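Local atomic coordinates of octaprenyl-diphosphate synthase (Bacteroides thetaiotaomicron, PDB entry 3RMG), a protein that probably catalyses prenyl chain transfer, building polyprenyl diphosphates with magnesium as cofactor. Residues I53-V58 with A179-A184. Sequence-based numbering, arbitrary orientation.
Sequences ILVLLV and AACAEA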
# COMPACT_ATOMS: atom_id res chain seq x y z
N ILE A 53 6.57 12.42 -18.69
CA ILE A 53 7.04 12.77 -20.03
C ILE A 53 7.62 11.54 -20.75
O ILE A 53 7.40 11.33 -21.94
CB ILE A 53 8.05 13.92 -20.01
CG1 ILE A 53 7.33 15.26 -19.78
CG2 ILE A 53 8.80 13.98 -21.31
CD1 ILE A 53 8.25 16.37 -19.29
N LEU A 54 8.36 10.71 -20.02
CA LEU A 54 8.87 9.48 -20.60
C LEU A 54 7.74 8.55 -21.07
O LEU A 54 7.80 7.99 -22.17
CB LEU A 54 9.76 8.74 -19.59
CG LEU A 54 10.52 7.54 -20.14
CD1 LEU A 54 11.33 7.98 -21.35
CD2 LEU A 54 11.41 6.91 -19.08
N VAL A 55 6.71 8.37 -20.25
CA VAL A 55 5.62 7.48 -20.61
C VAL A 55 4.98 7.95 -21.92
O VAL A 55 4.73 7.14 -22.82
CB VAL A 55 4.53 7.44 -19.51
CG1 VAL A 55 3.33 6.61 -20.00
CG2 VAL A 55 5.10 6.89 -18.19
N LEU A 56 4.72 9.25 -22.02
CA LEU A 56 4.08 9.82 -23.19
C LEU A 56 4.96 9.69 -24.42
O LEU A 56 4.50 9.23 -25.47
CB LEU A 56 3.66 11.28 -22.94
CG LEU A 56 2.76 11.43 -21.71
CD1 LEU A 56 2.41 12.87 -21.44
CD2 LEU A 56 1.50 10.60 -21.86
N LEU A 57 6.23 10.09 -24.31
CA LEU A 57 7.11 9.99 -25.48
C LEU A 57 7.23 8.56 -25.99
O LEU A 57 7.12 8.32 -27.20
CB LEU A 57 8.49 10.61 -25.23
CG LEU A 57 8.59 12.13 -25.01
CD1 LEU A 57 9.95 12.51 -24.57
CD2 LEU A 57 8.20 12.92 -26.25
N VAL A 58 7.46 7.59 -25.10
CA VAL A 58 7.62 6.18 -25.53
C VAL A 58 6.38 5.67 -26.25
O VAL A 58 6.48 4.98 -27.26
CB VAL A 58 7.95 5.23 -24.33
CG1 VAL A 58 7.74 3.74 -24.71
CG2 VAL A 58 9.35 5.45 -23.88
N ALA A 179 12.16 2.07 -15.95
CA ALA A 179 11.92 0.95 -16.86
C ALA A 179 10.43 0.61 -16.88
O ALA A 179 9.85 0.37 -17.94
CB ALA A 179 12.73 -0.28 -16.44
N ALA A 180 9.81 0.61 -15.71
CA ALA A 180 8.39 0.32 -15.61
C ALA A 180 7.60 1.36 -16.39
O ALA A 180 6.67 1.03 -17.14
CB ALA A 180 7.95 0.27 -14.15
N CYS A 181 7.97 2.63 -16.24
CA CYS A 181 7.27 3.67 -16.98
C CYS A 181 7.29 3.41 -18.49
O CYS A 181 6.24 3.43 -19.15
CB CYS A 181 7.88 5.04 -16.67
SG CYS A 181 7.44 5.61 -14.99
N ALA A 182 8.48 3.17 -19.03
CA ALA A 182 8.62 2.95 -20.46
C ALA A 182 7.90 1.67 -20.90
O ALA A 182 7.15 1.67 -21.86
CB ALA A 182 10.10 2.90 -20.83
N GLU A 183 8.10 0.58 -20.16
CA GLU A 183 7.44 -0.70 -20.45
C GLU A 183 5.93 -0.57 -20.48
O GLU A 183 5.27 -1.05 -21.42
CB GLU A 183 7.85 -1.78 -19.43
CG GLU A 183 7.40 -3.19 -19.85
CD GLU A 183 7.81 -4.27 -18.86
OE1 GLU A 183 7.61 -5.45 -19.18
OE2 GLU A 183 8.34 -3.93 -17.77
N ALA A 184 5.38 0.07 -19.46
CA ALA A 184 3.94 0.34 -19.40
C ALA A 184 3.50 1.21 -20.57
O ALA A 184 2.41 1.01 -21.14
CB ALA A 184 3.59 1.01 -18.07
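In the all-helical core of the polyprenyl synthase fold, Val-55 and Val-58 of helix 50-62 pack on the small residues Cys-181 and Ala-182 of helix 174-188, a worked example of close helix approach. The two segments run in roughly the same direction, and Val-55 CA comes within 5.4 Å of Ala-182 CA. Val-55 lends a single branch: its CG2, anti to the carbonyl carbon and beside its own backbone N, lies 3.7 Å from Cys-181 CB and 3.8 Å from Cys-181 O. The thiol is less engaged, with Cys-181 SG 4.2 Å from that same Val-55 CG2. One turn on, Val-58 divides its branches. With chi1 at 165°, CG1 is anti to the backbone N and lies 3.6 Å from Ala-182 O, while Val-58 CG2 meets Ala-182 CB at 4.0 Å. Helix 67-90 adjoins one part of the interface, reaching Val-55 through Ala-73 and Cys-181 through Leu-76; Ala-199 of helix 193-217 touches Val-58. No hydrogen bond joins the segments, so methyl groups resting on aliphatic carbon and on main-chain carbonyl oxygens carry the contact, implying cohesion by dispersion and the burial of apolar surface.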